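Local coordinates for aminopeptidase YwaD (Bacillus subtilis, PDB 6HC6), which hydrolyses peptides at their amino terminus, releasing a range of N-terminal residues such as leucine, arginine and lysine with two zinc ions per subunit, at residues A[342-346]-A[347-351]; A[420-423]-A[424-428]. One frame throughout, in Å; residues are numbered along the deposited sequence. Where two conformers were deposited one is given.

In the fold
Contacts 1 and 2 belong to two neighbouring helices of the M28 peptidase family region, 346-358 and 412-430, with centres about 13 Å apart. Contact 1 (342-346 with 347-351) is the capped start of the first helix, near the surface; contact 2 (420-423 with 424-428) is one stretch of the second and is mostly buried. They meet directly: Ser350 CB packs 3.5 Å from Ala425 O, and Ser351 OG lies 3.8 Å from Ala425 CB. Neither supplies a zinc ligand. Contact 1 is away from the metal site, whereas in contact 2 the side chain of Val422 is about 10 Å from that of Asp323, which binds one zinc ion.

Contact 1 of 2, residues A[342-346]-A[347-351]; sequences GQSNY and VWESS
Asn345 OD1 is gripped by two backbone N-H groups of the first helical turn, which makes Asn345 the N-cap of helix 346-358. The bond from Trp348 N to Asn345 OD1 is 3.3 Å long and nearly straight (162° at the hydrogen), with the donor tilted modestly from the carbonyl plane; Val347 N adds a weak, bent one. The amide can fold back over the turn because CG stands between the backbone N and the carbonyl carbon (chi1 61°). Its other end, ND2, is bonded to Ser383 O, so both ends of the amide are held. Regular helix bonding then starts: Glu349 N reaches Asn345 O at 2.9 Å, and Ser350 N reaches Tyr346 O. At the next residue, Val347 O accepts from Ser351 N and Ser351 OG, which approach opposite faces of its plane.

On the outer side, Tyr346 and Glu349 run side by side. The carboxylate meets the ring at its edge, Glu349 OE2 lying 3.8 Å from Tyr346 CD1, and the two planes are nearly perpendicular (86°). Glu349 CG lies 3.4 Å from Asn345 O. A water sits between Ser344 OG and Glu349 OE2, but too close to the carboxylate for a bridge to be certain. Ser344 OG also lies at the edge of the indole, 3.3 Å from Trp348 CD1. With an alanine in place of Glu349, the edge of the Tyr346 ring would probably lose its carboxylate neighbour, and Asn345 O the cover of CG.

Tyr346 N bonds Asp382 OD2, tying the helix start to strand 382-389. Val347 packs inward on Phe320 of strand 316-322 and Phe386 of strand 382-389, while Trp348 rests on Val337 of strand 334-339 and Leu365 of strand 363-367.

Contact 2 of 2, residues A[420-423]-A[424-428]; sequences DLVT and AAVYE
Ala424 and Thr423, adjacent at the middle of this helical stretch, have the most surface buried by the local contact, followed by Val422. Ala424 CB packs 3.4 Å from Asp420 O, the same carbonyl that accepts from Ala424 N at 3.1 Å. That donor stands above the carbonyl plane, 35° out of it, instead of on a lone pair.

Thr423 O receives Tyr427 N at 2.9 Å, and Tyr427 CB also packs against this oxygen. In the Thr423 side chain the hydroxyl stands beside the backbone N and anti to the carbonyl carbon (chi1 -66°), turned back along the helix, where OG1 is hydrogen-bonded to Gly419 O one turn earlier. This satisfies the buried hydroxyl within its own helix. Its methyl, CG2, takes the position beside the carbonyl carbon and comes 3.7 Å from Ala424 N.

Val422 O is held by Val426 N at 2.8 Å through a nearly linear bond, 171° at the hydrogen. Val426 CG2 lies against the same oxygen, 3.2 Å away. It also meets Val422 CG1 at 4.2 Å, an apolar touch that is doubtful because it holds for one of two Val422 conformers. With the Ala425 N to Leu421 O bond, these four consecutive i to i+4 bonds establish regular alpha-helix here.

Around the helix, Val422 and Val426 pack on Met273 of helix 260-277, and Thr423 touches Met273 as well. Ala425 and Val426 lie on Phe320 of strand 316-322. Toward helix 346-358, Leu421 meets Ala355 and Ile358 while Ala424 touches Ala354, so the helix contacts two other helices and a strand of the sheet.

Contact 1 of 2, residues A[342-346]-A[347-351]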
loop_
_atom_site.group_PDB
_atom_site.type_symbol
_atom_site.label_atom_id
_atom_site.label_comp_id
_atom_site.label_asym_id
_atom_site.label_seq_id
_atom_site.Cartn_x
_atom_site.Cartn_y
_atom_site.Cartn_z
ATOM N N GLY A 342 7.448 -17.060 3.751
ATOM C CA GLY A 342 8.795 -17.028 4.279
ATOM C C GLY A 342 9.741 -18.019 3.647
ATOM O O GLY A 342 10.891 -18.120 4.086
ATOM N N GLN A 343 9.293 -18.758 2.641
ATOM C CA GLN A 343 10.103 -19.779 2.004
ATOM C C GLN A 343 10.793 -19.222 0.769
ATOM O O GLN A 343 10.351 -18.241 0.166
ATOM C CB GLN A 343 9.244 -20.980 1.608
ATOM C CG GLN A 343 8.410 -21.540 2.737
ATOM C CD GLN A 343 9.195 -21.645 4.033
ATOM O OE1 GLN A 343 10.254 -22.275 4.082
ATOM N NE2 GLN A 343 8.680 -21.021 5.092
ATOM N N SER A 344 11.876 -19.889 0.382
ATOM C CA SER A 344 12.566 -19.532 -0.845
ATOM C C SER A 344 11.636 -19.736 -2.039
ATOM O O SER A 344 10.686 -20.520 -1.987
ATOM C CB SER A 344 13.832 -20.376 -0.989
ATOM O OG SER A 344 14.478 -20.148 -2.220
ATOM N N ASN A 345 11.895 -18.993 -3.109
ATOM C CA ASN A 345 11.253 -19.240 -4.396
ATOM C C ASN A 345 12.154 -18.646 -5.474
ATOM O O ASN A 345 13.278 -18.218 -5.193
ATOM C CB ASN A 345 9.814 -18.700 -4.426
ATOM C CG ASN A 345 9.734 -17.200 -4.210
ATOM O OD1 ASN A 345 10.667 -16.473 -4.534
ATOM N ND2 ASN A 345 8.601 -16.732 -3.672
ATOM N N TYR A 346 11.662 -18.621 -6.714
ATOM C CA TYR A 346 12.492 -18.151 -7.814
ATOM C C TYR A 346 12.978 -16.715 -7.607
ATOM O O TYR A 346 14.091 -16.380 -8.037
ATOM C CB TYR A 346 11.727 -18.274 -9.131
ATOM C CG TYR A 346 11.733 -19.676 -9.700
ATOM C CD1 TYR A 346 12.672 -20.614 -9.288
ATOM C CD2 TYR A 346 10.799 -20.064 -10.653
ATOM C CE1 TYR A 346 12.697 -21.904 -9.824
ATOM C CE2 TYR A 346 10.814 -21.354 -11.191
ATOM C CZ TYR A 346 11.759 -22.269 -10.763
ATOM O OH TYR A 346 11.784 -23.548 -11.289
ATOM N N VAL A 347 12.172 -15.856 -6.963
ATOM C CA VAL A 347 12.600 -14.479 -6.705
ATOM C C VAL A 347 13.798 -14.462 -5.764
ATOM O O VAL A 347 14.790 -13.755 -5.991
ATOM C CB VAL A 347 11.452 -13.642 -6.114
ATOM C CG1 VAL A 347 11.873 -12.194 -5.995
ATOM C CG2 VAL A 347 10.198 -13.771 -6.923
ATOM N N TRP A 348 13.710 -15.221 -4.672
ATOM C CA TRP A 348 14.835 -15.285 -3.750
ATOM C C TRP A 348 16.077 -15.855 -4.432
ATOM O O TRP A 348 17.180 -15.314 -4.275
ATOM C CB TRP A 348 14.463 -16.110 -2.520
ATOM C CG TRP A 348 15.621 -16.297 -1.609
ATOM C CD1 TRP A 348 16.235 -17.473 -1.299
ATOM C CD2 TRP A 348 16.336 -15.270 -0.910
ATOM N NE1 TRP A 348 17.283 -17.245 -0.442
ATOM C CE2 TRP A 348 17.368 -15.901 -0.187
ATOM C CE3 TRP A 348 16.201 -13.878 -0.823
ATOM C CZ2 TRP A 348 18.262 -15.192 0.609
ATOM C CZ3 TRP A 348 17.090 -13.171 -0.024
ATOM C CH2 TRP A 348 18.107 -13.834 0.683
ATOM N N GLU A 349 15.918 -16.938 -5.202
ATOM C CA GLU A 349 17.068 -17.536 -5.878
ATOM C C GLU A 349 17.793 -16.508 -6.731
ATOM O O GLU A 349 19.021 -16.364 -6.643
ATOM C CB GLU A 349 16.621 -18.723 -6.732
ATOM C CG GLU A 349 16.111 -19.907 -5.935
ATOM C CD GLU A 349 15.694 -21.070 -6.824
ATOM O OE1 GLU A 349 16.271 -21.217 -7.921
ATOM O OE2 GLU A 349 14.790 -21.837 -6.428
ATOM N N SER A 350 17.044 -15.762 -7.548
ATOM C CA SER A 350 17.673 -14.776 -8.420
ATOM C C SER A 350 18.291 -13.641 -7.616
ATOM O O SER A 350 19.341 -13.109 -7.991
ATOM C CB SER A 350 16.657 -14.235 -9.416
ATOM O OG SER A 350 16.397 -15.207 -10.414
ATOM N N SER A 351 17.642 -13.249 -6.512
ATOM C CA SER A 351 18.174 -12.182 -5.675
ATOM C C SER A 351 19.428 -12.630 -4.940
ATOM O O SER A 351 20.406 -11.876 -4.864
ATOM C CB SER A 351 17.112 -11.714 -4.683
ATOM O OG SER A 351 15.956 -11.268 -5.364
HETATM O O HOH W 1 13.173 -21.838 -4.646
HETATM O O HOH W 2 14.007 -15.301 -10.733
#

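Contact 2 of 2, residues A[420-423]-A[424-428]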
loop_
_atom_site.group_PDB
_atom_site.type_symbol
_atom_site.label_atom_id
_atom_site.label_comp_id
_atom_site.label_asym_id
_atom_site.label_seq_id
_atom_site.Cartn_x
_atom_site.Cartn_y
_atom_site.Cartn_z
ATOM N N ASP A 420 20.231 -1.385 -7.892
ATOM C CA ASP A 420 21.262 -2.262 -8.447
ATOM C C ASP A 420 20.986 -3.723 -8.109
ATOM O O ASP A 420 21.183 -4.610 -8.950
ATOM C CB ASP A 420 22.645 -1.847 -7.948
ATOM C CG ASP A 420 23.164 -0.602 -8.640
ATOM O OD1 ASP A 420 22.808 -0.387 -9.821
ATOM O OD2 ASP A 420 23.932 0.159 -8.011
ATOM N N LEU A 421 20.498 -3.993 -6.896
ATOM C CA LEU A 421 20.253 -5.380 -6.506
ATOM C C LEU A 421 19.094 -5.980 -7.297
ATOM O O LEU A 421 19.221 -7.069 -7.868
ATOM C CB LEU A 421 19.985 -5.471 -4.997
ATOM C CG LEU A 421 19.754 -6.846 -4.355
ATOM C CD1 LEU A 421 18.319 -7.388 -4.567
ATOM C CD2 LEU A 421 20.787 -7.857 -4.844
ATOM N N VAL A 422 17.944 -5.305 -7.319
ATOM C CA VAL A 422 16.786 -5.887 -7.992
ATOM C C VAL A 422 16.980 -5.878 -9.505
ATOM O O VAL A 422 16.490 -6.777 -10.209
ATOM C CB VAL A 422 15.493 -5.158 -7.579
ATOM C CG1 VAL A 422 14.283 -5.883 -8.141
ATOM C CG2 VAL A 422 15.396 -5.049 -6.051
ATOM N N THR A 423 17.702 -4.885 -10.038
ATOM C CA THR A 423 17.981 -4.908 -11.477
ATOM C C THR A 423 18.834 -6.115 -11.843
ATOM O O THR A 423 18.584 -6.783 -12.855
ATOM C CB THR A 423 18.666 -3.611 -11.918
ATOM O OG1 THR A 423 17.753 -2.518 -11.760
ATOM C CG2 THR A 423 19.075 -3.690 -13.384
ATOM N N ALA A 424 19.837 -6.422 -11.020
ATOM C CA ALA A 424 20.661 -7.591 -11.286
ATOM C C ALA A 424 19.868 -8.874 -11.098
ATOM O O ALA A 424 20.109 -9.861 -11.801
ATOM C CB ALA A 424 21.896 -7.590 -10.386
ATOM N N ALA A 425 18.950 -8.890 -10.133
ATOM C CA ALA A 425 18.127 -10.073 -9.901
ATOM C C ALA A 425 17.194 -10.328 -11.079
ATOM O O ALA A 425 17.058 -11.462 -11.546
ATOM C CB ALA A 425 17.318 -9.909 -8.612
ATOM N N VAL A 426 16.523 -9.280 -11.555
ATOM C CA VAL A 426 15.664 -9.433 -12.724
ATOM C C VAL A 426 16.498 -9.811 -13.939
ATOM O O VAL A 426 16.103 -10.671 -14.738
ATOM C CB VAL A 426 14.849 -8.148 -12.954
ATOM C CG1 VAL A 426 14.059 -8.233 -14.272
ATOM C CG2 VAL A 426 13.906 -7.918 -11.788
ATOM N N TYR A 427 17.678 -9.197 -14.091
ATOM C CA TYR A 427 18.551 -9.565 -15.199
ATOM C C TYR A 427 18.880 -11.047 -15.156
ATOM O O TYR A 427 18.844 -11.725 -16.189
ATOM C CB TYR A 427 19.834 -8.729 -15.181
ATOM C CG TYR A 427 20.796 -9.063 -16.305
ATOM C CD1 TYR A 427 20.524 -8.680 -17.613
ATOM C CD2 TYR A 427 21.981 -9.741 -16.057
ATOM C CE1 TYR A 427 21.402 -8.973 -18.648
ATOM C CE2 TYR A 427 22.869 -10.042 -17.093
ATOM C CZ TYR A 427 22.571 -9.652 -18.383
ATOM O OH TYR A 427 23.443 -9.938 -19.415
ATOM N N GLU A 428 19.173 -11.579 -13.964
ATOM C CA GLU A 428 19.423 -13.015 -13.859
ATOM C C GLU A 428 18.237 -13.810 -14.379
ATOM O O GLU A 428 18.410 -14.836 -15.050
ATOM C CB GLU A 428 19.728 -13.401 -12.413
ATOM C CG GLU A 428 21.134 -13.062 -11.972
ATOM C CD GLU A 428 22.194 -13.684 -12.870
ATOM O OE1 GLU A 428 22.058 -14.877 -13.214
ATOM O OE2 GLU A 428 23.160 -12.978 -13.232
#